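Local coordinates for protein N-acylethanolamine-hydrolyzing acid amidase alpha-subunit (Caenorhabditis elegans, PDB 6DY3) that forms the alpha subunit of a lysosomal amidase that probably degrades fatty acid ethanolamides such as N-palmitoylethanolamine to ethanolamine and free fatty acid, at residues 17-22 with 30-35; 23-28 with 71-76; 45-50 with 99-104. One frame throughout, in Å; residues are numbered along the deposited sequence.

In the fold
Contacts 1 and 2 are neighbours, their centres 12 Å apart on the same side of the chain's centre, and their segments alternate along the chain: strand 15-20 runs through loop 23-28 into helix 30-36, and the loop also meets the start of helix 72-85. They touch where R28 packs on I19, N20 and L21. Contact 3 lies on the opposite side, about 24 to 25 Å away between centres, with nearest atoms about 12 to 13 Å apart; it joins the end of helix 40-48 to the loop after helix 89-97. All three have the beta subunit within reach, so this mostly helical alpha subunit meets its cleavage partner on both sides of its centre.

Contact 1: 17-22 with 30-35; sequences YEINLD and NQVIKD
Y17 carries this contact between strand 15-20 and helix 30-36, meeting the helix with one ring face and with its hydroxyl. Over the face sits a methyl of V32: CG2 lies 3.7 Å from the centroid of the Y17 ring, 18° off the ring normal, a CH-pi contact. The methyl is displaced toward the CG end of the ring, V32 CG2 being 3.5 Å from Y17 CG. At the far end Y17 OH donates a hydrogen bond to D35 OD1 at 2.6 Å, using the anti lone pair of that oxygen, on the side away from OD2. D35 OD1 lies in the ring plane, at its edge, while the carboxylate is turned 37° against the ring. I19 adds a looser apolar touch, its CD1 4.4 Å from V32 CG2. The strand and helix segments run at 141° to each other, 9.4 Å between axes. The strand pairs in parallel with one of the beta subunit, so that one sheet spans both subunits, and helix 30-36 packs against the alpha-subunit strand through Y17. Y17 CG stands anti to the carbonyl carbon, which directs the ring at the helix. V32 turns CG1 anti to the backbone N and so lays CG2 on the ring. One turn before D35, Q31 steadies the carboxylate: Q31 NE2 donates to D35 OD2 at 3.0 Å, from above the carboxylate plane, so each oxygen has its own donor. R15 forms a weak, long ion pair with D35 OD1; together with the two bonds, its charge would probably help keep the carboxylate ionised. Further out, I32 of the beta subunit packs on both Y17 and V32, and I33 of the helix is turned the other way, onto I81 and E84 of helix 72-85.

Contact 2: 23-28 with 71-76; sequences EPPSQR and TTEIQE
The guanidinium of R28 has P25 over one face, with CG 3.8 Å above its plane and displaced toward the rim, and two acceptors at its edge, E23 O and E73 OE2, both in plane. R28 NH1 gives E73 OE2 a nearly straight hydrogen bond of 2.6 Å, the N-H...O angle being 168°, and NH2 adds a weak one to the same oxygen. The E73 carboxylate stands almost perpendicular to the guanidinium, 88° between planes, and offers the anti lone pair of OE2, so one oxygen carries the salt bridge. On the loop side R28 NE donates to E23 O at 3.1 Å, which holds the flat group in its rotation. An extended chain from CG to NE carries the guanidinium of R28 to E73, whose own chain is extended and runs roughly perpendicular to it. The loop between strand 15-20 and helix 30-36 is thereby clasped to the first turn of helix 72-85, where T71 is the N-cap and its OG1 accepts a weak bond from I74 N. Beside the ion pair, P25 packs against both E73 and E76: its CG lies 4.0 Å from E73 CG, its CB 3.7 Å from E76 CB, and its CD 3.2 Å from E76 OE1. The P25 ring lies alongside the E76 chain, both directed alike. S26 approaches with its backbone, S26 CA making a CA-H...O contact of 3.4 Å with E76 O. E77, one residue farther along the helix, forms a second salt bridge with R28 NH1, and R97 of the beta subunit packs on R28.

Contact 3: 45-50 with 99-104; sequences EETKKY and YDVAAF
A102 lies over one face of the Y50 ring, its CB 3.9 Å from the ring centroid and 21° off the normal, a CH-pi contact displaced toward the rim. The A102 backbone follows the methyl onto the same face, with CA 3.6 Å from Y50 CG. With CG anti to the carbonyl carbon (chi1 -74°), the Y50 ring is set beside the backbone N, one face to A102 and T47 O in plane at its edge. R107 makes a cation-pi contact with the same ring. Apolar packing continues beside it. T47 CG2, anti to the backbone N, meets V101 CG1 at 4.0 Å and A102 CB at 4.1 Å, while V101 CG2 lies 4.1 Å from Y50 CB. Polar groups look elsewhere: T47 OG1 hydrogen-bonds to V43 O within its own helix, and Y50 OH hydrogen-bonds to OD1 of D22 of the beta subunit. Y50 N hydrogen-bonds to T47 O at 2.9 Å, a turn that brings the tyrosine round beside T47. An alanine at Y50 would probably loosen the seat of A102 and the tie to the beta subunit, since the ring face and the hydroxyl would both be gone. The arrangement is packing of a helix's C-terminal region against a loop, here the one following helix 89-97, at the alpha-beta interface of this acid ceramidase family heterodimer.

Contact 1: 17-22 with 30-35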
ATOM      1  N   TYR A  17      -4.675 -11.187  11.515  1.00 47.63           N
ATOM      2  CA  TYR A  17      -3.564 -11.829  12.205  1.00 49.01           C
ATOM      3  C   TYR A  17      -2.860 -10.803  13.076  1.00 49.70           C
ATOM      4  O   TYR A  17      -2.856  -9.606  12.773  1.00 44.45           O
ATOM      5  CB  TYR A  17      -2.537 -12.439  11.232  1.00 46.06           C
ATOM      6  CG  TYR A  17      -3.065 -13.591  10.410  1.00 44.44           C
ATOM      7  CD1 TYR A  17      -2.922 -14.901  10.846  1.00 43.63           C
ATOM      8  CD2 TYR A  17      -3.709 -13.369   9.198  1.00 43.66           C
ATOM      9  CE1 TYR A  17      -3.405 -15.957  10.105  1.00 43.86           C
ATOM     10  CE2 TYR A  17      -4.196 -14.420   8.447  1.00 44.42           C
ATOM     11  CZ  TYR A  17      -4.042 -15.712   8.907  1.00 45.40           C
ATOM     12  OH  TYR A  17      -4.528 -16.764   8.167  1.00 46.56           O
ATOM     13  N   GLU A  18      -2.258 -11.286  14.159  1.00 53.09           N
ATOM     14  CA  GLU A  18      -1.370 -10.485  14.990  1.00 52.96           C
ATOM     15  C   GLU A  18       0.055 -10.955  14.745  1.00 49.10           C
ATOM     16  O   GLU A  18       0.358 -12.145  14.885  1.00 47.09           O
ATOM     17  CB  GLU A  18      -1.731 -10.594  16.473  1.00 56.86           C
ATOM     18  CG  GLU A  18      -2.878  -9.691  16.905  1.00 59.83           C
ATOM     19  CD  GLU A  18      -3.150  -9.758  18.407  1.00 64.61           C
ATOM     20  OE1 GLU A  18      -2.318 -10.325  19.148  1.00 67.42           O
ATOM     21  OE2 GLU A  18      -4.199  -9.245  18.846  1.00 64.12           O
ATOM     22  N   ILE A  19       0.912 -10.030  14.341  1.00 48.03           N
ATOM     23  CA  ILE A  19       2.330 -10.300  14.150  1.00 50.81           C
ATOM     24  C   ILE A  19       3.044  -9.774  15.387  1.00 53.03           C
ATOM     25  O   ILE A  19       3.091  -8.563  15.627  1.00 53.62           O
ATOM     26  CB  ILE A  19       2.860  -9.658  12.858  1.00 47.59           C
ATOM     27  CG1 ILE A  19       2.186 -10.289  11.632  1.00 42.56           C
ATOM     28  CG2 ILE A  19       4.385  -9.779  12.766  1.00 45.37           C
ATOM     29  CD1 ILE A  19       2.367 -11.793  11.501  1.00 42.78           C
ATOM     30  N   ASN A  20       3.578 -10.693  16.187  1.00 52.18           N
ATOM     31  CA  ASN A  20       4.240 -10.332  17.434  1.00 54.21           C
ATOM     32  C   ASN A  20       5.677  -9.931  17.131  1.00 54.87           C
ATOM     33  O   ASN A  20       6.486 -10.764  16.711  1.00 51.96           O
ATOM     34  CB  ASN A  20       4.192 -11.494  18.419  1.00 59.81           C
ATOM     35  CG  ASN A  20       4.470 -11.059  19.841  1.00 64.84           C
ATOM     36  OD1 ASN A  20       5.097 -10.027  20.078  1.00 62.36           O
ATOM     37  ND2 ASN A  20       4.003 -11.844  20.796  1.00 71.82           N
ATOM     38  N   LEU A  21       5.991  -8.652  17.331  1.00 61.45           N
ATOM     39  CA  LEU A  21       7.353  -8.170  17.143  1.00 64.77           C
ATOM     40  C   LEU A  21       8.296  -8.641  18.239  1.00 66.26           C
ATOM     41  O   LEU A  21       9.513  -8.497  18.083  1.00 69.01           O
ATOM     42  CB  LEU A  21       7.365  -6.642  17.085  1.00 64.02           C
ATOM     43  CG  LEU A  21       6.554  -6.012  15.955  1.00 61.63           C
ATOM     44  CD1 LEU A  21       6.619  -4.493  16.044  1.00 61.01           C
ATOM     45  CD2 LEU A  21       7.038  -6.491  14.597  1.00 61.32           C
ATOM     46  N   ASP A  22       7.773  -9.181  19.341  1.00 65.55           N
ATOM     47  CA  ASP A  22       8.621  -9.743  20.384  1.00 68.53           C
ATOM     48  C   ASP A  22       9.146 -11.125  20.026  1.00 69.74           C
ATOM     49  O   ASP A  22      10.160 -11.551  20.586  1.00 72.48           O
ATOM     50  CB  ASP A  22       7.852  -9.826  21.707  1.00 72.05           C
ATOM     51  CG  ASP A  22       7.430  -8.464  22.231  1.00 70.47           C
ATOM     52  OD1 ASP A  22       8.168  -7.479  22.012  1.00 69.15           O
ATOM     53  OD2 ASP A  22       6.365  -8.386  22.877  1.00 69.79           O
ATOM     54  N   ASN A  30       4.671 -17.462  10.516  1.00 46.57           N
ATOM     55  CA  ASN A  30       4.414 -18.892  10.378  1.00 47.59           C
ATOM     56  C   ASN A  30       2.930 -19.172  10.163  1.00 48.00           C
ATOM     57  O   ASN A  30       2.553 -19.907   9.244  1.00 50.07           O
ATOM     58  CB  ASN A  30       4.923 -19.641  11.610  1.00 47.82           C
ATOM     59  CG  ASN A  30       6.420 -19.525  11.787  1.00 50.30           C
ATOM     60  OD1 ASN A  30       7.142 -19.130  10.878  1.00 53.64           O
ATOM     61  ND2 ASN A  30       6.894 -19.864  12.974  1.00 54.50           N
ATOM     62  N   GLN A  31       2.072 -18.597  11.006  1.00 47.25           N
ATOM     63  CA  GLN A  31       0.649 -18.907  10.927  1.00 47.56           C
ATOM     64  C   GLN A  31       0.040 -18.378   9.635  1.00 48.33           C
ATOM     65  O   GLN A  31      -0.808 -19.040   9.024  1.00 47.24           O
ATOM     66  CB  GLN A  31      -0.075 -18.333  12.142  1.00 50.86           C
ATOM     67  CG  GLN A  31      -1.432 -18.947  12.401  1.00 54.58           C
ATOM     68  CD  GLN A  31      -1.363 -20.453  12.582  1.00 56.05           C
ATOM     69  OE1 GLN A  31      -0.665 -20.955  13.469  1.00 53.68           O
ATOM     70  NE2 GLN A  31      -2.087 -21.184  11.738  1.00 55.70           N
ATOM     71  N   VAL A  32       0.446 -17.179   9.215  1.00 48.78           N
ATOM     72  CA  VAL A  32      -0.038 -16.618   7.956  1.00 45.91           C
ATOM     73  C   VAL A  32       0.303 -17.548   6.799  1.00 46.70           C
ATOM     74  O   VAL A  32      -0.550 -17.868   5.963  1.00 45.92           O
ATOM     75  CB  VAL A  32       0.545 -15.208   7.741  1.00 45.44           C
ATOM     76  CG1 VAL A  32       0.255 -14.699   6.328  1.00 44.94           C
ATOM     77  CG2 VAL A  32      -0.011 -14.241   8.780  1.00 45.61           C
ATOM     78  N   ILE A  33       1.564 -17.988   6.725  1.00 50.82           N
ATOM     79  CA  ILE A  33       1.985 -18.866   5.636  1.00 51.35           C
ATOM     80  C   ILE A  33       1.253 -20.200   5.718  1.00 54.30           C
ATOM     81  O   ILE A  33       0.789 -20.737   4.703  1.00 52.44           O
ATOM     82  CB  ILE A  33       3.515 -19.056   5.665  1.00 49.88           C
ATOM     83  CG1 ILE A  33       4.242 -17.719   5.467  1.00 49.55           C
ATOM     84  CG2 ILE A  33       3.960 -20.066   4.612  1.00 49.86           C
ATOM     85  CD1 ILE A  33       3.900 -16.995   4.179  1.00 53.59           C
ATOM     86  N   LYS A  34       1.131 -20.753   6.924  1.00 59.34           N
ATOM     87  CA  LYS A  34       0.482 -22.050   7.078  1.00 60.44           C
ATOM     88  C   LYS A  34      -0.966 -22.004   6.604  1.00 60.76           C
ATOM     89  O   LYS A  34      -1.462 -22.966   6.006  1.00 59.86           O
ATOM     90  CB  LYS A  34       0.562 -22.497   8.536  1.00 60.63           C
ATOM     91  CG  LYS A  34      -0.001 -23.879   8.793  1.00 65.75           C
ATOM     92  CD  LYS A  34       0.011 -24.210  10.277  1.00 70.89           C
ATOM     93  CE  LYS A  34      -0.604 -25.573  10.545  1.00 77.50           C
ATOM     94  NZ  LYS A  34      -0.591 -25.915  11.994  1.00 82.33           N
ATOM     95  N   ASP A  35      -1.659 -20.890   6.849  1.00 62.38           N
ATOM     96  CA  ASP A  35      -3.067 -20.792   6.487  1.00 63.19           C
ATOM     97  C   ASP A  35      -3.286 -20.585   4.995  1.00 61.19           C
ATOM     98  O   ASP A  35      -4.366 -20.913   4.492  1.00 60.61           O
ATOM     99  CB  ASP A  35      -3.735 -19.653   7.258  1.00 63.91           C
ATOM    100  CG  ASP A  35      -3.840 -19.936   8.743  1.00 69.36           C
ATOM    101  OD1 ASP A  35      -4.083 -18.979   9.509  1.00 69.97           O
ATOM    102  OD2 ASP A  35      -3.680 -21.109   9.149  1.00 73.96           O
TER

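Contact 2: 23-28 with 71-76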
ATOM      1  N   GLU A  23       8.477 -11.835  19.122  1.00 72.41           N
ATOM      2  CA  GLU A  23       8.961 -13.126  18.673  1.00 74.97           C
ATOM      3  C   GLU A  23      10.164 -12.951  17.748  1.00 72.27           C
ATOM      4  O   GLU A  23      10.349 -11.890  17.148  1.00 70.96           O
ATOM      5  CB  GLU A  23       7.860 -13.885  17.942  1.00 75.73           C
ATOM      6  CG  GLU A  23       6.733 -14.358  18.837  1.00 82.13           C
ATOM      7  CD  GLU A  23       5.647 -15.074  18.062  1.00 88.51           C
ATOM      8  OE1 GLU A  23       5.947 -15.609  16.971  1.00 85.38           O
ATOM      9  OE2 GLU A  23       4.494 -15.101  18.543  1.00 95.42           O
ATOM     10  N   PRO A  24      10.996 -13.983  17.616  1.00 67.62           N
ATOM     11  CA  PRO A  24      12.096 -13.926  16.645  1.00 64.16           C
ATOM     12  C   PRO A  24      11.557 -13.726  15.240  1.00 60.65           C
ATOM     13  O   PRO A  24      10.523 -14.307  14.876  1.00 55.75           O
ATOM     14  CB  PRO A  24      12.784 -15.292  16.798  1.00 66.09           C
ATOM     15  CG  PRO A  24      11.806 -16.154  17.532  1.00 66.18           C
ATOM     16  CD  PRO A  24      11.017 -15.230  18.395  1.00 65.03           C
ATOM     17  N   PRO A  25      12.223 -12.911  14.416  1.00 64.50           N
ATOM     18  CA  PRO A  25      11.636 -12.561  13.110  1.00 63.47           C
ATOM     19  C   PRO A  25      11.348 -13.753  12.210  1.00 60.26           C
ATOM     20  O   PRO A  25      10.411 -13.689  11.402  1.00 58.37           O
ATOM     21  CB  PRO A  25      12.693 -11.632  12.493  1.00 62.58           C
ATOM     22  CG  PRO A  25      13.488 -11.126  13.638  1.00 62.90           C
ATOM     23  CD  PRO A  25      13.520 -12.244  14.625  1.00 66.22           C
ATOM     24  N   SER A  26      12.126 -14.834  12.311  1.00 57.73           N
ATOM     25  CA  SER A  26      11.928 -15.993  11.448  1.00 55.85           C
ATOM     26  C   SER A  26      10.656 -16.773  11.765  1.00 55.95           C
ATOM     27  O   SER A  26      10.304 -17.680  11.002  1.00 54.19           O
ATOM     28  CB  SER A  26      13.133 -16.925  11.548  1.00 58.19           C
ATOM     29  OG  SER A  26      13.301 -17.397  12.871  1.00 62.42           O
ATOM     30  N   GLN A  27       9.965 -16.454  12.858  1.00 58.85           N
ATOM     31  CA  GLN A  27       8.786 -17.197  13.283  1.00 62.65           C
ATOM     32  C   GLN A  27       7.506 -16.382  13.206  1.00 58.98           C
ATOM     33  O   GLN A  27       6.431 -16.914  13.500  1.00 62.37           O
ATOM     34  CB  GLN A  27       8.983 -17.698  14.721  1.00 70.79           C
ATOM     35  CG  GLN A  27      10.309 -18.401  14.914  1.00 75.82           C
ATOM     36  CD  GLN A  27      10.428 -19.628  14.037  1.00 80.00           C
ATOM     37  OE1 GLN A  27       9.538 -20.481  14.023  1.00 77.05           O
ATOM     38  NE2 GLN A  27      11.472 -19.666  13.213  1.00 84.69           N
ATOM     39  N   ARG A  28       7.587 -15.115  12.799  1.00 52.23           N
ATOM     40  CA  ARG A  28       6.458 -14.208  12.960  1.00 49.05           C
ATOM     41  C   ARG A  28       5.332 -14.517  11.978  1.00 47.80           C
ATOM     42  O   ARG A  28       4.150 -14.363  12.312  1.00 45.15           O
ATOM     43  CB  ARG A  28       6.935 -12.769  12.792  1.00 48.86           C
ATOM     44  CG  ARG A  28       7.857 -12.295  13.898  1.00 49.52           C
ATOM     45  CD  ARG A  28       8.410 -10.918  13.590  1.00 49.73           C
ATOM     46  NE  ARG A  28       9.374 -10.480  14.594  1.00 53.33           N
ATOM     47  CZ  ARG A  28      10.027  -9.323  14.545  1.00 55.34           C
ATOM     48  NH1 ARG A  28       9.823  -8.482  13.540  1.00 51.09           N
ATOM     49  NH2 ARG A  28      10.887  -9.006  15.503  1.00 60.64           N
ATOM     50  N   THR A  71      17.364  -4.722   6.531  1.00 49.43           N
ATOM     51  CA  THR A  71      17.931  -4.875   7.860  1.00 44.35           C
ATOM     52  C   THR A  71      17.962  -6.353   8.232  1.00 45.11           C
ATOM     53  O   THR A  71      17.267  -7.180   7.638  1.00 46.85           O
ATOM     54  CB  THR A  71      17.113  -4.102   8.901  1.00 42.66           C
ATOM     55  OG1 THR A  71      15.824  -4.712   9.060  1.00 42.53           O
ATOM     56  CG2 THR A  71      16.932  -2.655   8.488  1.00 42.79           C
ATOM     57  N   THR A  72      18.783  -6.688   9.229  1.00 51.99           N
ATOM     58  CA  THR A  72      18.859  -8.074   9.682  1.00 55.14           C
ATOM     59  C   THR A  72      17.485  -8.599  10.088  1.00 54.66           C
ATOM     60  O   THR A  72      17.141  -9.751   9.794  1.00 52.70           O
ATOM     61  CB  THR A  72      19.844  -8.197  10.846  1.00 58.01           C
ATOM     62  OG1 THR A  72      21.110  -7.647  10.461  1.00 59.67           O
ATOM     63  CG2 THR A  72      20.039  -9.653  11.244  1.00 59.92           C
ATOM     64  N   GLU A  73      16.682  -7.767  10.756  1.00 53.84           N
ATOM     65  CA  GLU A  73      15.345  -8.189  11.161  1.00 51.66           C
ATOM     66  C   GLU A  73      14.522  -8.618   9.954  1.00 50.67           C
ATOM     67  O   GLU A  73      13.929  -9.701   9.944  1.00 53.41           O
ATOM     68  CB  GLU A  73      14.649  -7.054  11.914  1.00 53.04           C
ATOM     69  CG  GLU A  73      13.223  -7.380  12.353  1.00 57.42           C
ATOM     70  CD  GLU A  73      12.486  -6.179  12.929  1.00 58.61           C
ATOM     71  OE1 GLU A  73      12.993  -5.044  12.812  1.00 56.53           O
ATOM     72  OE2 GLU A  73      11.397  -6.376  13.507  1.00 61.27           O
ATOM     73  N   ILE A  74      14.480  -7.777   8.919  1.00 44.92           N
ATOM     74  CA  ILE A  74      13.687  -8.107   7.742  1.00 43.48           C
ATOM     75  C   ILE A  74      14.281  -9.311   7.019  1.00 43.57           C
ATOM     76  O   ILE A  74      13.549 -10.114   6.426  1.00 43.27           O
ATOM     77  CB  ILE A  74      13.583  -6.880   6.814  1.00 42.59           C
ATOM     78  CG1 ILE A  74      12.832  -5.730   7.499  1.00 42.14           C
ATOM     79  CG2 ILE A  74      12.902  -7.247   5.499  1.00 41.76           C
ATOM     80  CD1 ILE A  74      11.384  -6.029   7.847  1.00 42.08           C
ATOM     81  N   GLN A  75      15.607  -9.452   7.035  1.00 44.40           N
ATOM     82  CA  GLN A  75      16.231 -10.616   6.416  1.00 48.34           C
ATOM     83  C   GLN A  75      15.715 -11.906   7.040  1.00 52.66           C
ATOM     84  O   GLN A  75      15.379 -12.864   6.335  1.00 52.87           O
ATOM     85  CB  GLN A  75      17.748 -10.531   6.560  1.00 51.10           C
ATOM     86  CG  GLN A  75      18.390  -9.419   5.770  1.00 50.45           C
ATOM     87  CD  GLN A  75      19.889  -9.359   5.979  1.00 52.82           C
ATOM     88  OE1 GLN A  75      20.556 -10.392   6.092  1.00 54.01           O
ATOM     89  NE2 GLN A  75      20.429  -8.147   6.033  1.00 53.14           N
ATOM     90  N   GLU A  76      15.640 -11.948   8.369  1.00 57.52           N
ATOM     91  CA  GLU A  76      15.208 -13.168   9.035  1.00 64.59           C
ATOM     92  C   GLU A  76      13.736 -13.456   8.762  1.00 63.13           C
ATOM     93  O   GLU A  76      13.344 -14.622   8.629  1.00 69.22           O
ATOM     94  CB  GLU A  76      15.476 -13.056  10.534  1.00 70.71           C
ATOM     95  CG  GLU A  76      16.948 -12.966  10.886  1.00 76.68           C
ATOM     96  CD  GLU A  76      17.182 -12.757  12.371  1.00 86.01           C
ATOM     97  OE1 GLU A  76      16.256 -13.013  13.174  1.00 89.07           O
ATOM     98  OE2 GLU A  76      18.296 -12.329  12.739  1.00 90.02           O
TER

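Contact 3: 45-50 with 99-104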
ATOM      1  N   GLU A  45       4.372 -18.383  -9.070  1.00 50.24           N
ATOM      2  CA  GLU A  45       4.533 -18.725 -10.478  1.00 52.00           C
ATOM      3  C   GLU A  45       3.866 -17.690 -11.369  1.00 51.46           C
ATOM      4  O   GLU A  45       4.373 -17.370 -12.450  1.00 51.24           O
ATOM      5  CB  GLU A  45       3.961 -20.117 -10.748  1.00 58.26           C
ATOM      6  CG  GLU A  45       4.078 -20.563 -12.195  1.00 67.07           C
ATOM      7  CD  GLU A  45       3.455 -21.922 -12.442  1.00 75.96           C
ATOM      8  OE1 GLU A  45       2.861 -22.487 -11.497  1.00 78.75           O
ATOM      9  OE2 GLU A  45       3.558 -22.424 -13.582  1.00 79.53           O
ATOM     10  N   GLU A  46       2.717 -17.171 -10.941  1.00 56.00           N
ATOM     11  CA  GLU A  46       1.981 -16.216 -11.758  1.00 57.70           C
ATOM     12  C   GLU A  46       2.559 -14.808 -11.661  1.00 50.08           C
ATOM     13  O   GLU A  46       2.487 -14.048 -12.633  1.00 49.46           O
ATOM     14  CB  GLU A  46       0.507 -16.207 -11.346  1.00 59.68           C
ATOM     15  CG  GLU A  46      -0.401 -15.531 -12.355  1.00 63.97           C
ATOM     16  CD  GLU A  46      -0.314 -16.173 -13.733  1.00 67.83           C
ATOM     17  OE1 GLU A  46      -0.219 -17.420 -13.812  1.00 67.69           O
ATOM     18  OE2 GLU A  46      -0.335 -15.430 -14.736  1.00 68.47           O
ATOM     19  N   THR A  47       3.127 -14.443 -10.508  1.00 43.94           N
ATOM     20  CA  THR A  47       3.735 -13.123 -10.364  1.00 40.84           C
ATOM     21  C   THR A  47       4.992 -12.992 -11.216  1.00 41.38           C
ATOM     22  O   THR A  47       5.223 -11.942 -11.828  1.00 35.98           O
ATOM     23  CB  THR A  47       4.060 -12.847  -8.895  1.00 36.77           C
ATOM     24  OG1 THR A  47       2.874 -12.982  -8.113  1.00 38.91           O
ATOM     25  CG2 THR A  47       4.605 -11.438  -8.715  1.00 34.73           C
ATOM     26  N   LYS A  48       5.824 -14.039 -11.253  1.00 45.53           N
ATOM     27  CA  LYS A  48       7.066 -13.978 -12.015  1.00 45.80           C
ATOM     28  C   LYS A  48       6.808 -13.663 -13.480  1.00 44.79           C
ATOM     29  O   LYS A  48       7.613 -12.977 -14.121  1.00 41.52           O
ATOM     30  CB  LYS A  48       7.823 -15.305 -11.901  1.00 49.56           C
ATOM     31  CG  LYS A  48       8.317 -15.646 -10.496  1.00 52.22           C
ATOM     32  CD  LYS A  48       9.357 -16.769 -10.525  1.00 56.04           C
ATOM     33  CE  LYS A  48       8.829 -18.032 -11.205  1.00 61.28           C
ATOM     34  NZ  LYS A  48       9.890 -19.068 -11.345  1.00 64.55           N
ATOM     35  N   LYS A  49       5.689 -14.142 -14.023  1.00 47.08           N
ATOM     36  CA  LYS A  49       5.368 -13.898 -15.422  1.00 45.63           C
ATOM     37  C   LYS A  49       5.245 -12.414 -15.740  1.00 43.59           C
ATOM     38  O   LYS A  49       5.356 -12.034 -16.910  1.00 44.01           O
ATOM     39  CB  LYS A  49       4.068 -14.615 -15.767  1.00 47.02           C
ATOM     40  CG  LYS A  49       4.147 -16.118 -15.598  1.00 52.99           C
ATOM     41  CD  LYS A  49       2.831 -16.781 -15.949  1.00 62.61           C
ATOM     42  CE  LYS A  49       2.869 -18.274 -15.668  1.00 69.32           C
ATOM     43  NZ  LYS A  49       1.552 -18.926 -15.932  1.00 73.09           N
ATOM     44  N   TYR A  50       5.015 -11.567 -14.737  1.00 42.87           N
ATOM     45  CA  TYR A  50       4.890 -10.136 -14.973  1.00 41.46           C
ATOM     46  C   TYR A  50       6.234  -9.430 -15.064  1.00 39.06           C
ATOM     47  O   TYR A  50       6.279  -8.278 -15.508  1.00 40.54           O
ATOM     48  CB  TYR A  50       4.058  -9.494 -13.865  1.00 42.46           C
ATOM     49  CG  TYR A  50       2.572  -9.780 -13.964  1.00 44.86           C
ATOM     50  CD1 TYR A  50       1.710  -8.886 -14.584  1.00 42.70           C
ATOM     51  CD2 TYR A  50       2.033 -10.947 -13.431  1.00 48.18           C
ATOM     52  CE1 TYR A  50       0.351  -9.143 -14.666  1.00 45.63           C
ATOM     53  CE2 TYR A  50       0.676 -11.212 -13.508  1.00 48.54           C
ATOM     54  CZ  TYR A  50      -0.160 -10.307 -14.126  1.00 47.54           C
ATOM     55  OH  TYR A  50      -1.510 -10.568 -14.202  1.00 47.47           O
ATOM     56  N   TYR A  99       7.370  -4.486  -5.786  1.00 38.51           N
ATOM     57  CA  TYR A  99       6.081  -4.592  -5.111  1.00 37.90           C
ATOM     58  C   TYR A  99       4.915  -4.475  -6.086  1.00 40.93           C
ATOM     59  O   TYR A  99       3.860  -5.073  -5.853  1.00 40.49           O
ATOM     60  CB  TYR A  99       5.971  -3.521  -4.013  1.00 36.51           C
ATOM     61  CG  TYR A  99       5.999  -2.093  -4.522  1.00 37.36           C
ATOM     62  CD1 TYR A  99       4.818  -1.416  -4.812  1.00 36.33           C
ATOM     63  CD2 TYR A  99       7.200  -1.423  -4.715  1.00 38.50           C
ATOM     64  CE1 TYR A  99       4.833  -0.114  -5.285  1.00 38.85           C
ATOM     65  CE2 TYR A  99       7.226  -0.120  -5.188  1.00 40.91           C
ATOM     66  CZ  TYR A  99       6.039   0.532  -5.472  1.00 43.22           C
ATOM     67  OH  TYR A  99       6.057   1.831  -5.948  1.00 45.79           O
ATOM     68  N   ASP A 100       5.087  -3.745  -7.191  1.00 46.95           N
ATOM     69  CA  ASP A 100       3.994  -3.453  -8.113  1.00 48.99           C
ATOM     70  C   ASP A 100       4.159  -4.149  -9.462  1.00 49.79           C
ATOM     71  O   ASP A 100       3.496  -3.770 -10.433  1.00 55.42           O
ATOM     72  CB  ASP A 100       3.880  -1.944  -8.329  1.00 50.55           C
ATOM     73  CG  ASP A 100       5.048  -1.384  -9.130  1.00 56.03           C
ATOM     74  OD1 ASP A 100       6.132  -2.010  -9.113  1.00 56.96           O
ATOM     75  OD2 ASP A 100       4.886  -0.332  -9.785  1.00 57.78           O
ATOM     76  N   VAL A 101       5.019  -5.164  -9.547  1.00 41.16           N
ATOM     77  CA  VAL A 101       5.314  -5.743 -10.852  1.00 38.74           C
ATOM     78  C   VAL A 101       4.077  -6.402 -11.445  1.00 40.46           C
ATOM     79  O   VAL A 101       3.880  -6.382 -12.666  1.00 43.29           O
ATOM     80  CB  VAL A 101       6.488  -6.734 -10.744  1.00 39.81           C
ATOM     81  CG1 VAL A 101       6.098  -7.961  -9.923  1.00 42.57           C
ATOM     82  CG2 VAL A 101       6.972  -7.126 -12.119  1.00 36.57           C
ATOM     83  N   ALA A 102       3.226  -6.992 -10.610  1.00 41.25           N
ATOM     84  CA  ALA A 102       2.008  -7.639 -11.077  1.00 39.81           C
ATOM     85  C   ALA A 102       0.781  -6.759 -10.905  1.00 37.01           C
ATOM     86  O   ALA A 102      -0.331  -7.201 -11.203  1.00 38.03           O
ATOM     87  CB  ALA A 102       1.801  -8.971 -10.349  1.00 37.42           C
ATOM     88  N   ALA A 103       0.958  -5.523 -10.440  1.00 35.56           N
ATOM     89  CA  ALA A 103      -0.169  -4.615 -10.269  1.00 34.79           C
ATOM     90  C   ALA A 103      -0.627  -4.023 -11.595  1.00 35.67           C
ATOM     91  O   ALA A 103      -1.832  -3.891 -11.835  1.00 40.34           O
ATOM     92  CB  ALA A 103       0.211  -3.502  -9.297  1.00 32.27           C
ATOM     93  N   PHE A 104       0.310  -3.673 -12.469  1.00 36.04           N
ATOM     94  CA  PHE A 104       0.007  -2.995 -13.723  1.00 37.21           C
ATOM     95  C   PHE A 104       0.703  -3.753 -14.845  1.00 41.87           C
ATOM     96  O   PHE A 104       1.935  -3.783 -14.904  1.00 42.30           O
ATOM     97  CB  PHE A 104       0.457  -1.532 -13.664  1.00 38.69           C
ATOM     98  CG  PHE A 104       0.023  -0.712 -14.841  1.00 43.04           C
ATOM     99  CD1 PHE A 104      -1.311  -0.646 -15.200  1.00 46.40           C
ATOM    100  CD2 PHE A 104       0.946   0.006 -15.580  1.00 42.87           C
ATOM    101  CE1 PHE A 104      -1.716   0.115 -16.286  1.00 49.39           C
ATOM    102  CE2 PHE A 104       0.548   0.768 -16.667  1.00 44.28           C
ATOM    103  CZ  PHE A 104      -0.783   0.823 -17.018  1.00 47.58           C
TER